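Adhesion G-protein coupled receptor G6 (Danio rerio, PDB 6V55) probably acts as a calcium-binding cell-adhesion receptor coupled to G proteins, with a large multidomain extracellular region and a role in myelination. Local coordinates at residues 446-452 with 492-496; 463-469 with 481-487; 454-460 with 496-501; 403-407 with 489-493. One frame throughout, in Å; residues are numbered along the deposited sequence.

Interaction 1: 446-452 with 492-496; sequences MENCQAD and YTSFW. With NAG (2-acetamido-2-deoxy-beta-D-glucopyranose), chain I.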
# COMPACT_ATOMS: atom_id res chain seq x y z
N MET A 446 -14.48 13.40 15.37
CA MET A 446 -15.39 12.28 15.17
C MET A 446 -14.70 11.15 14.43
O MET A 446 -14.06 11.38 13.39
CB MET A 446 -16.62 12.74 14.41
CG MET A 446 -17.47 11.64 13.88
SD MET A 446 -18.95 11.59 14.82
CE MET A 446 -19.80 12.97 14.11
N GLU A 447 -14.81 9.95 14.99
CA GLU A 447 -14.03 8.81 14.57
C GLU A 447 -14.51 8.32 13.21
O GLU A 447 -15.71 8.34 12.92
CB GLU A 447 -14.15 7.69 15.60
CG GLU A 447 -13.63 8.07 17.02
CD GLU A 447 -14.66 8.79 17.92
OE1 GLU A 447 -14.25 9.73 18.64
OE2 GLU A 447 -15.87 8.45 17.90
N ASN A 448 -13.54 7.97 12.36
CA ASN A 448 -13.81 7.37 11.06
C ASN A 448 -14.51 6.03 11.22
O ASN A 448 -14.29 5.31 12.19
CB ASN A 448 -12.48 7.13 10.33
CG ASN A 448 -11.87 8.39 9.82
OD1 ASN A 448 -12.54 9.41 9.72
ND2 ASN A 448 -10.59 8.33 9.48
N CYS A 449 -15.36 5.69 10.24
CA CYS A 449 -15.82 4.31 10.13
C CYS A 449 -14.64 3.43 9.74
O CYS A 449 -13.91 3.75 8.80
CB CYS A 449 -16.93 4.17 9.10
SG CYS A 449 -18.45 5.08 9.44
N GLN A 450 -14.42 2.36 10.50
CA GLN A 450 -13.29 1.49 10.25
C GLN A 450 -13.50 0.68 8.98
O GLN A 450 -14.63 0.54 8.49
CB GLN A 450 -13.07 0.54 11.44
CG GLN A 450 -12.60 1.24 12.70
CD GLN A 450 -11.28 1.99 12.52
OE1 GLN A 450 -11.27 3.19 12.26
NE2 GLN A 450 -10.16 1.28 12.66
N ALA A 451 -12.38 0.20 8.42
CA ALA A 451 -12.43 -0.76 7.33
C ALA A 451 -13.13 -2.03 7.77
O ALA A 451 -12.94 -2.49 8.90
CB ALA A 451 -11.03 -1.08 6.85
N ASP A 452 -13.98 -2.58 6.89
CA ASP A 452 -15.00 -3.55 7.30
C ASP A 452 -15.51 -4.32 6.09
O ASP A 452 -15.88 -3.71 5.08
CB ASP A 452 -16.16 -2.82 7.99
CG ASP A 452 -17.28 -3.75 8.40
OD1 ASP A 452 -16.98 -4.67 9.20
OD2 ASP A 452 -18.44 -3.58 7.94
N TYR A 492 -23.79 11.23 18.63
CA TYR A 492 -22.77 11.94 17.83
C TYR A 492 -21.53 11.08 17.60
O TYR A 492 -20.39 11.55 17.71
CB TYR A 492 -22.41 13.31 18.43
CG TYR A 492 -23.64 14.19 18.55
CD1 TYR A 492 -24.62 14.17 17.55
CD2 TYR A 492 -23.84 15.01 19.66
CE1 TYR A 492 -25.77 14.92 17.65
CE2 TYR A 492 -25.01 15.79 19.77
CZ TYR A 492 -25.95 15.73 18.74
OH TYR A 492 -27.11 16.45 18.77
N THR A 493 -21.77 9.80 17.33
CA THR A 493 -20.77 8.83 16.91
C THR A 493 -21.10 8.41 15.48
O THR A 493 -22.22 8.60 15.01
CB THR A 493 -20.79 7.60 17.81
OG1 THR A 493 -22.08 6.97 17.71
CG2 THR A 493 -20.54 8.00 19.26
N SER A 494 -20.12 7.82 14.80
CA SER A 494 -20.32 7.41 13.42
C SER A 494 -20.56 5.91 13.31
O SER A 494 -20.15 5.11 14.17
CB SER A 494 -19.12 7.77 12.57
OG SER A 494 -17.99 7.09 13.07
N PHE A 495 -21.23 5.51 12.23
CA PHE A 495 -21.56 4.11 12.01
C PHE A 495 -21.68 3.86 10.51
O PHE A 495 -22.07 4.75 9.75
CB PHE A 495 -22.86 3.72 12.73
CG PHE A 495 -24.11 4.25 12.08
CD1 PHE A 495 -24.50 5.57 12.27
CD2 PHE A 495 -24.93 3.42 11.31
CE1 PHE A 495 -25.67 6.06 11.68
CE2 PHE A 495 -26.09 3.92 10.70
CZ PHE A 495 -26.45 5.23 10.89
N TRP A 496 -21.36 2.64 10.10
CA TRP A 496 -21.61 2.25 8.73
C TRP A 496 -23.09 2.02 8.51
O TRP A 496 -23.70 1.16 9.17
CB TRP A 496 -20.87 0.96 8.39
CG TRP A 496 -19.45 1.07 7.91
CD1 TRP A 496 -18.35 0.49 8.49
CD2 TRP A 496 -18.97 1.75 6.72
NE1 TRP A 496 -17.22 0.78 7.75
CE2 TRP A 496 -17.57 1.55 6.67
CE3 TRP A 496 -19.58 2.51 5.72
CZ2 TRP A 496 -16.77 2.08 5.65
CZ3 TRP A 496 -18.79 3.04 4.69
CH2 TRP A 496 -17.39 2.82 4.67
C1 NAG I . -24.14 5.30 21.19
C2 NAG I . -25.28 4.70 20.33
C3 NAG I . -25.16 3.16 20.29
C4 NAG I . -23.75 2.72 19.88
C5 NAG I . -22.69 3.40 20.76
C6 NAG I . -21.27 3.09 20.36
C7 NAG I . -27.67 5.36 20.16
C8 NAG I . -28.87 5.80 20.94
N2 NAG I . -26.57 5.10 20.89
O3 NAG I . -26.11 2.61 19.39
O4 NAG I . -23.63 1.31 19.96
O5 NAG I . -22.85 4.84 20.69
O6 NAG I . -20.53 4.25 19.99
O7 NAG I . -27.69 5.24 18.94
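In the small disulfide-rich module that follows the SEA domain, probably the hormone-receptor (HormR) domain of this receptor family, an irregular loop can be held to a strand by side chains rather than by sheet pairing. Loop 446-452 runs 17° from the direction of 492-496, yet its bonds to that strand are side chain to backbone. The hydroxyl OG of Ser-494 donates to the carbonyl O of Glu-447 at 2.6 Å. Two residues on, the indole NE1 of Trp-496 donates to Gln-450 O at 2.7 Å. Two loop carbonyls are thereby satisfied. The carboxylates have other partners: Glu-447 bridges to Arg-346, and Asp-452 to Arg-483, which also makes a cation-pi contact with Trp-496. Thr-493 OG1 is bonded to Asn-491. Between the two bonds lies Cys-449, disulfide-linked to Cys-485. Its CB makes a CH-pi contact 3.7 Å from the centroid of the Trp-496 five-membered ring, and over the same ring its SG sits 4.4 Å from that centroid, 12° off the normal.

Interaction 2: 463-469 with 481-487; sequences SRPTVTQ and ASRTCMI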
# COMPACT_ATOMS: atom_id res chain seq x y z
N SER A 463 -13.24 5.37 6.31
CA SER A 463 -13.87 6.54 5.71
C SER A 463 -14.20 7.60 6.74
O SER A 463 -14.69 7.29 7.83
CB SER A 463 -15.16 6.17 4.98
OG SER A 463 -14.97 5.04 4.14
N ARG A 464 -14.00 8.86 6.35
CA ARG A 464 -14.48 10.02 7.10
C ARG A 464 -16.01 10.04 7.08
O ARG A 464 -16.63 9.40 6.22
CB ARG A 464 -13.87 11.29 6.50
CG ARG A 464 -12.37 11.41 6.75
CD ARG A 464 -11.81 12.79 6.42
NE ARG A 464 -10.84 12.72 5.32
CZ ARG A 464 -9.55 13.06 5.39
NH1 ARG A 464 -9.04 13.53 6.53
NH2 ARG A 464 -8.77 12.93 4.32
N PRO A 465 -16.65 10.68 8.07
CA PRO A 465 -18.13 10.77 8.07
C PRO A 465 -18.70 11.52 6.87
O PRO A 465 -18.14 12.53 6.42
CB PRO A 465 -18.43 11.54 9.37
CG PRO A 465 -17.30 11.20 10.25
CD PRO A 465 -16.09 11.06 9.39
N THR A 466 -19.84 11.00 6.39
CA THR A 466 -20.64 11.36 5.19
C THR A 466 -19.94 11.04 3.87
O THR A 466 -20.44 11.40 2.80
CB THR A 466 -21.13 12.83 5.17
OG1 THR A 466 -20.07 13.68 4.74
CG2 THR A 466 -21.68 13.29 6.55
N VAL A 467 -18.82 10.31 3.89
CA VAL A 467 -18.18 9.81 2.68
C VAL A 467 -18.90 8.53 2.25
O VAL A 467 -19.17 7.66 3.09
CB VAL A 467 -16.68 9.54 2.94
CG1 VAL A 467 -16.05 8.61 1.90
CG2 VAL A 467 -15.92 10.84 3.04
N THR A 468 -19.23 8.43 0.96
CA THR A 468 -19.71 7.19 0.36
C THR A 468 -18.57 6.56 -0.44
O THR A 468 -17.93 7.24 -1.25
CB THR A 468 -20.93 7.46 -0.51
OG1 THR A 468 -22.02 7.85 0.32
CG2 THR A 468 -21.35 6.21 -1.30
N GLN A 469 -18.31 5.27 -0.20
CA GLN A 469 -17.28 4.52 -0.91
C GLN A 469 -17.90 3.54 -1.89
O GLN A 469 -18.97 3.00 -1.65
CB GLN A 469 -16.41 3.74 0.06
CG GLN A 469 -15.69 4.63 0.98
CD GLN A 469 -14.27 4.88 0.54
OE1 GLN A 469 -13.89 4.60 -0.60
NE2 GLN A 469 -13.48 5.44 1.45
N ALA A 481 -21.12 -1.37 -6.02
CA ALA A 481 -21.90 -1.27 -4.80
C ALA A 481 -21.42 -0.05 -4.03
O ALA A 481 -20.34 0.47 -4.31
CB ALA A 481 -21.75 -2.53 -3.93
N SER A 482 -22.22 0.41 -3.07
CA SER A 482 -21.85 1.60 -2.30
C SER A 482 -22.27 1.45 -0.85
O SER A 482 -23.22 0.74 -0.54
CB SER A 482 -22.44 2.88 -2.88
OG SER A 482 -23.81 2.99 -2.52
N ARG A 483 -21.52 2.12 0.04
CA ARG A 483 -21.78 2.16 1.48
C ARG A 483 -21.37 3.53 2.01
O ARG A 483 -20.34 4.07 1.61
CB ARG A 483 -21.02 1.07 2.25
CG ARG A 483 -21.73 0.57 3.48
CD ARG A 483 -20.91 -0.49 4.22
NE ARG A 483 -21.64 -1.08 5.35
CZ ARG A 483 -21.07 -1.87 6.27
NH1 ARG A 483 -19.76 -2.13 6.20
NH2 ARG A 483 -21.79 -2.38 7.26
N THR A 484 -22.18 4.08 2.92
CA THR A 484 -21.96 5.42 3.46
C THR A 484 -21.64 5.35 4.94
O THR A 484 -22.33 4.64 5.70
CB THR A 484 -23.18 6.32 3.21
OG1 THR A 484 -23.49 6.30 1.81
CG2 THR A 484 -22.89 7.77 3.61
N CYS A 485 -20.59 6.05 5.35
CA CYS A 485 -20.24 6.29 6.75
C CYS A 485 -21.11 7.45 7.26
O CYS A 485 -20.84 8.61 6.95
CB CYS A 485 -18.76 6.62 6.85
SG CYS A 485 -18.15 6.87 8.53
N MET A 486 -22.14 7.14 8.06
CA MET A 486 -23.14 8.09 8.53
C MET A 486 -22.85 8.59 9.94
O MET A 486 -22.13 7.96 10.71
CB MET A 486 -24.54 7.47 8.52
CG MET A 486 -24.90 6.78 7.26
SD MET A 486 -26.03 7.74 6.26
CE MET A 486 -27.50 7.72 7.31
N ILE A 487 -23.49 9.71 10.30
CA ILE A 487 -23.44 10.25 11.66
C ILE A 487 -24.74 9.94 12.40
O ILE A 487 -25.82 10.40 11.99
CB ILE A 487 -23.19 11.76 11.65
CG1 ILE A 487 -21.81 12.02 11.09
CG2 ILE A 487 -23.32 12.33 13.05
CD1 ILE A 487 -21.69 13.38 10.66
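Pro-465 overlaps Ile-487, CB to CG1 at 3.8 Å, where a type II turn from Arg-464 to Val-467 leads into an antiparallel beta hairpin formed by strands 468-472 and 480-488. Pairing begins at the turn: Thr-466 N donates to Cys-485 O at 2.7 Å, and Cys-485 N returns a bond to Val-467 O at 3.1 Å. Thr-468 and Thr-484 then form a non-hydrogen-bonded pair, their CA atoms 4.2 Å apart. Gln-469 and Arg-483 form the hydrogen-bonded pair that follows, with Gln-469 N to Arg-483 O at 3.0 Å and Arg-483 N to Gln-469 O at 3.2 Å. Cys-485 points toward the other segment, with its SG 3.6 Å from Ser-463 O, and its disulfide to Cys-449 ties the hairpin to the preceding loop. On the opposite face of the sheet from the Thr pair, Arg-483 extends to a salt bridge with Asp-452. The Thr pair supplies its own polar link in place of backbone bonds: the OG1 atoms of Thr-468 and Thr-484 are hydrogen-bonded at 2.6 Å.

Interaction 3: 454-460 with 496-501; sequences FPVHYRW and WALPDR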
# COMPACT_ATOMS: atom_id res chain seq x y z
N PHE A 454 -18.41 -6.34 4.67
CA PHE A 454 -19.80 -6.77 4.76
C PHE A 454 -20.52 -6.47 3.45
O PHE A 454 -20.48 -5.33 2.97
CB PHE A 454 -20.57 -6.12 5.92
CG PHE A 454 -22.01 -6.55 5.98
CD1 PHE A 454 -22.34 -7.88 6.25
CD2 PHE A 454 -23.03 -5.64 5.71
CE1 PHE A 454 -23.66 -8.30 6.26
CE2 PHE A 454 -24.35 -6.05 5.73
CZ PHE A 454 -24.67 -7.38 6.01
N PRO A 455 -21.11 -7.49 2.77
CA PRO A 455 -20.94 -8.93 3.03
C PRO A 455 -19.58 -9.43 2.52
O PRO A 455 -18.69 -8.60 2.27
CB PRO A 455 -22.09 -9.56 2.27
CG PRO A 455 -22.32 -8.66 1.13
CD PRO A 455 -22.03 -7.26 1.65
N VAL A 456 -19.41 -10.75 2.41
CA VAL A 456 -18.11 -11.29 2.02
C VAL A 456 -17.82 -10.91 0.57
O VAL A 456 -18.75 -10.71 -0.24
CB VAL A 456 -18.08 -12.80 2.30
CG1 VAL A 456 -18.92 -13.60 1.30
CG2 VAL A 456 -16.65 -13.34 2.36
N HIS A 457 -16.53 -10.59 0.31
CA HIS A 457 -15.96 -9.99 -0.91
C HIS A 457 -16.39 -8.55 -1.14
O HIS A 457 -16.18 -8.02 -2.24
CB HIS A 457 -16.22 -10.80 -2.19
CG HIS A 457 -16.13 -12.29 -2.01
ND1 HIS A 457 -14.93 -12.96 -2.01
CD2 HIS A 457 -17.09 -13.22 -1.78
CE1 HIS A 457 -15.15 -14.24 -1.81
NE2 HIS A 457 -16.45 -14.43 -1.66
N TYR A 458 -16.93 -7.85 -0.14
CA TYR A 458 -17.21 -6.41 -0.28
C TYR A 458 -16.40 -5.71 0.80
O TYR A 458 -16.88 -5.54 1.93
CB TYR A 458 -18.69 -6.10 -0.15
CG TYR A 458 -19.45 -6.49 -1.38
CD1 TYR A 458 -19.73 -5.55 -2.36
CD2 TYR A 458 -19.87 -7.81 -1.57
CE1 TYR A 458 -20.42 -5.92 -3.52
CE2 TYR A 458 -20.55 -8.19 -2.72
CZ TYR A 458 -20.82 -7.24 -3.69
OH TYR A 458 -21.50 -7.61 -4.84
N ARG A 459 -15.18 -5.31 0.47
CA ARG A 459 -14.25 -4.81 1.45
C ARG A 459 -14.25 -3.28 1.42
O ARG A 459 -13.77 -2.66 0.47
CB ARG A 459 -12.86 -5.37 1.20
CG ARG A 459 -12.72 -6.81 1.57
CD ARG A 459 -11.29 -7.13 1.89
NE ARG A 459 -11.10 -8.58 1.99
CZ ARG A 459 -9.91 -9.17 2.01
NH1 ARG A 459 -8.80 -8.44 1.95
NH2 ARG A 459 -9.82 -10.50 2.10
N TRP A 460 -14.80 -2.69 2.45
CA TRP A 460 -14.98 -1.25 2.42
C TRP A 460 -13.82 -0.61 3.16
O TRP A 460 -13.50 -1.05 4.26
CB TRP A 460 -16.29 -0.87 3.09
CG TRP A 460 -17.46 -1.60 2.54
CD1 TRP A 460 -18.01 -2.77 3.02
CD2 TRP A 460 -18.23 -1.24 1.40
NE1 TRP A 460 -19.07 -3.16 2.23
CE2 TRP A 460 -19.23 -2.23 1.23
CE3 TRP A 460 -18.16 -0.18 0.48
CZ2 TRP A 460 -20.16 -2.19 0.20
CZ3 TRP A 460 -19.10 -0.14 -0.55
CH2 TRP A 460 -20.09 -1.14 -0.68
N TRP A 496 -21.36 2.64 10.10
CA TRP A 496 -21.61 2.25 8.73
C TRP A 496 -23.09 2.02 8.51
O TRP A 496 -23.70 1.16 9.17
CB TRP A 496 -20.87 0.96 8.39
CG TRP A 496 -19.45 1.07 7.91
CD1 TRP A 496 -18.35 0.49 8.49
CD2 TRP A 496 -18.97 1.75 6.72
NE1 TRP A 496 -17.22 0.78 7.75
CE2 TRP A 496 -17.57 1.55 6.67
CE3 TRP A 496 -19.58 2.51 5.72
CZ2 TRP A 496 -16.77 2.08 5.65
CZ3 TRP A 496 -18.79 3.04 4.69
CH2 TRP A 496 -17.39 2.82 4.67
N ALA A 497 -23.67 2.71 7.53
CA ALA A 497 -24.98 2.31 7.01
C ALA A 497 -24.89 0.98 6.24
O ALA A 497 -23.82 0.41 6.02
CB ALA A 497 -25.55 3.37 6.07
N LEU A 498 -26.06 0.51 5.82
CA LEU A 498 -26.15 -0.71 5.05
C LEU A 498 -25.60 -0.51 3.65
O LEU A 498 -25.74 0.59 3.08
CB LEU A 498 -27.60 -1.16 4.97
CG LEU A 498 -28.13 -2.07 6.08
CD1 LEU A 498 -29.53 -2.43 5.68
CD2 LEU A 498 -27.27 -3.34 6.29
N PRO A 499 -24.92 -1.51 3.09
CA PRO A 499 -24.46 -1.39 1.70
C PRO A 499 -25.61 -1.47 0.71
O PRO A 499 -26.56 -2.23 0.89
CB PRO A 499 -23.50 -2.58 1.55
CG PRO A 499 -23.90 -3.54 2.59
CD PRO A 499 -24.39 -2.71 3.74
N ASP A 500 -25.50 -0.67 -0.36
CA ASP A 500 -26.43 -0.69 -1.49
C ASP A 500 -25.83 -1.60 -2.56
O ASP A 500 -25.00 -1.17 -3.36
CB ASP A 500 -26.67 0.72 -2.02
CG ASP A 500 -27.54 0.75 -3.29
OD1 ASP A 500 -28.36 -0.17 -3.54
OD2 ASP A 500 -27.39 1.73 -4.04
N ARG A 501 -26.29 -2.84 -2.61
CA ARG A 501 -25.84 -3.78 -3.62
C ARG A 501 -26.87 -3.99 -4.73
O ARG A 501 -26.88 -5.04 -5.38
CB ARG A 501 -25.47 -5.11 -2.97
CG ARG A 501 -24.23 -4.99 -2.13
CD ARG A 501 -23.69 -6.34 -1.75
NE ARG A 501 -24.63 -7.07 -0.92
CZ ARG A 501 -25.07 -8.28 -1.22
NH1 ARG A 501 -24.64 -8.88 -2.32
NH2 ARG A 501 -25.93 -8.89 -0.42
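Segment 454-460 folds back on itself, whereas 496-501 runs on from the end of strand 493-496. A cis peptide bond precedes Pro-455, and a type II turn then spans Pro-455 to Tyr-458, closed by Tyr-458 N donating to Pro-455 O at 3.1 Å; His-457 occupies its third position with a positive phi of 68°. The backbones remain well separated, the CA atoms of Phe-454 and Pro-499 lying 7.7 Å apart, so the side chains bridge the gap. Pro-499 is central. Its CB meets CZ2 of Trp-460 at 3.6 Å, and its CD lies 3.8 Å from CD2 of Phe-454, at the edge of that ring. Leu-498 CD2 also approaches the ring's edge, 4.0 Å from Phe-454 CE2. Trp-460 NE1 donates to Phe-454 O at 2.7 Å, within its own segment, while Trp-460 CB rests 3.9 Å from CZ2 of Trp-496. Farther along, Arg-501 uses its aliphatic part: CD makes a CH-pi contact 3.7 Å from the centroid of the Tyr-458 ring. Its guanidinium is covered on one face by Pro-455, whose CG lies 3.5 Å from Arg-501 NE. Tyr-458 OH itself bonds to Phe-474 N. The general lesson is that a small domain of short strands and loops can pack its loops together through aromatic and proline side chains beside disulfides, an arrangement consistent with a hormone-receptor (HormR) domain.

Interaction 4: 403-407 with 489-493; sequences YLALL and RDNYT. With NAG (2-acetamido-2-deoxy-beta-D-glucopyranose), chain I.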
# COMPACT_ATOMS: atom_id res chain seq x y z
N TYR A 403 -23.79 18.74 28.84
CA TYR A 403 -24.34 18.79 27.49
C TYR A 403 -23.45 18.01 26.53
O TYR A 403 -22.22 17.99 26.68
CB TYR A 403 -24.45 20.24 27.00
CG TYR A 403 -25.60 21.00 27.61
CD1 TYR A 403 -26.82 21.09 26.94
CD2 TYR A 403 -25.48 21.59 28.85
CE1 TYR A 403 -27.89 21.78 27.49
CE2 TYR A 403 -26.53 22.29 29.41
CZ TYR A 403 -27.74 22.37 28.73
OH TYR A 403 -28.80 23.04 29.29
N LEU A 404 -24.08 17.40 25.54
CA LEU A 404 -23.38 16.74 24.44
C LEU A 404 -23.67 17.50 23.15
O LEU A 404 -24.84 17.68 22.80
CB LEU A 404 -23.84 15.30 24.33
CG LEU A 404 -23.16 14.43 23.28
CD1 LEU A 404 -21.70 14.25 23.62
CD2 LEU A 404 -23.89 13.10 23.27
N ALA A 405 -22.62 17.93 22.44
CA ALA A 405 -22.79 18.84 21.31
C ALA A 405 -22.00 18.39 20.09
O ALA A 405 -20.85 17.94 20.21
CB ALA A 405 -22.36 20.26 21.66
N LEU A 406 -22.61 18.58 18.91
CA LEU A 406 -21.99 18.31 17.61
C LEU A 406 -21.57 19.63 16.98
O LEU A 406 -22.43 20.43 16.58
CB LEU A 406 -22.96 17.58 16.69
CG LEU A 406 -22.44 17.13 15.32
CD1 LEU A 406 -21.42 16.03 15.50
CD2 LEU A 406 -23.57 16.65 14.44
N LEU A 407 -20.27 19.86 16.86
CA LEU A 407 -19.73 20.99 16.12
C LEU A 407 -19.36 20.51 14.72
O LEU A 407 -18.80 19.42 14.57
CB LEU A 407 -18.50 21.57 16.80
CG LEU A 407 -18.49 21.53 18.33
CD1 LEU A 407 -17.11 21.81 18.91
CD2 LEU A 407 -19.49 22.50 18.88
N ARG A 489 -27.11 10.97 14.86
CA ARG A 489 -27.37 12.27 15.47
C ARG A 489 -28.06 12.17 16.83
O ARG A 489 -28.82 13.07 17.19
CB ARG A 489 -28.18 13.14 14.51
CG ARG A 489 -27.43 13.40 13.23
CD ARG A 489 -28.05 14.49 12.37
NE ARG A 489 -27.12 14.86 11.31
CZ ARG A 489 -26.32 15.91 11.36
NH1 ARG A 489 -26.36 16.71 12.43
NH2 ARG A 489 -25.50 16.19 10.35
N ASP A 490 -27.80 11.10 17.59
CA ASP A 490 -28.23 10.99 18.97
C ASP A 490 -27.06 11.03 19.94
O ASP A 490 -27.03 11.92 20.80
CB ASP A 490 -29.07 9.73 19.18
CG ASP A 490 -30.47 9.89 18.63
OD1 ASP A 490 -30.83 11.05 18.33
OD2 ASP A 490 -31.20 8.88 18.51
N ASN A 491 -26.06 10.15 19.83
CA ASN A 491 -24.87 10.34 20.66
C ASN A 491 -23.63 10.77 19.89
O ASN A 491 -22.53 10.69 20.45
CB ASN A 491 -24.58 9.10 21.52
CG ASN A 491 -24.44 7.81 20.74
OD1 ASN A 491 -24.46 7.79 19.50
ND2 ASN A 491 -24.29 6.72 21.50
N TYR A 492 -23.79 11.23 18.63
CA TYR A 492 -22.77 11.94 17.83
C TYR A 492 -21.53 11.08 17.60
O TYR A 492 -20.39 11.55 17.71
CB TYR A 492 -22.41 13.31 18.43
CG TYR A 492 -23.64 14.19 18.55
CD1 TYR A 492 -24.62 14.17 17.55
CD2 TYR A 492 -23.84 15.01 19.66
CE1 TYR A 492 -25.77 14.92 17.65
CE2 TYR A 492 -25.01 15.79 19.77
CZ TYR A 492 -25.95 15.73 18.74
OH TYR A 492 -27.11 16.45 18.77
N THR A 493 -21.77 9.80 17.33
CA THR A 493 -20.77 8.83 16.91
C THR A 493 -21.10 8.41 15.48
O THR A 493 -22.22 8.60 15.01
CB THR A 493 -20.79 7.60 17.81
OG1 THR A 493 -22.08 6.97 17.71
CG2 THR A 493 -20.54 8.00 19.26
C1 NAG I . -24.14 5.30 21.19
C2 NAG I . -25.28 4.70 20.33
C3 NAG I . -25.16 3.16 20.29
C4 NAG I . -23.75 2.72 19.88
C5 NAG I . -22.69 3.40 20.76
C6 NAG I . -21.27 3.09 20.36
C7 NAG I . -27.67 5.36 20.16
C8 NAG I . -28.87 5.80 20.94
N2 NAG I . -26.57 5.10 20.89
O3 NAG I . -26.11 2.61 19.39
O4 NAG I . -23.63 1.31 19.96
O5 NAG I . -22.85 4.84 20.69
O6 NAG I . -20.53 4.25 19.99
O7 NAG I . -27.69 5.24 18.94
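Arg-489 opens the loop by bringing its NH1 within 3.4 Å of Leu-406 CD2, while the charge is met by Asp-383 in a salt bridge to a neighbouring strand of the SEA domain. Asp-490 contributes mainly backbone, its O lying 4.2 Å from Leu-404 CD2. At Asn-491 the backbone and side chain differ: CA touches Leu-404 CD2 at 3.9 Å, but the CA-to-CB bond points away and the side chain carries the glycan, ND2 being bonded to C1 of NAG at 1.5 Å. Tyr-492, with a positive phi of 61°, turns its ring toward strand 403-407. Leu-406 CB sits over the ring face, 3.8 Å from the centroid in a CH-pi contact, and Leu-404 CG packs 3.7 Å from Tyr-492 CD2. Thr-493 completes the Asn-Tyr-Thr glycosylation sequon, donating from OG1 to Asn-491 OD1 at 3.1 Å. The chemistry implies an apolar contact, a tyrosine ring with Leu-406 over one face and Leu-404 beside it, with polar links at its margins to Asp-383 and Arg-346.

How the interactions relate
Interactions 1 to 3 build one compact module, and interaction 4 joins it to the SEA domain. Along the chain, 403-407 comes first, then 446-452, 454-460 and 463-469, before the partners follow in a nearly continuous run from 481 to 501. Interaction 2 is thus nested inside the loops closed by all the others. Strands 480-488 and 493-496 are neighbours in one three-stranded sheet, bringing interactions 1 and 2 to centres 9 Å apart, joined by the Cys-449 to Cys-485 disulfide. Trp-496 belongs to both interactions 1 and 3, and Tyr-492 to both 1 and 4. The centres of interactions 3 and 4 are about 26 Å apart, the widest separation. Loop 489-493 packs on the SEA sheet and runs into strand 493-496, so one segment joins both domains.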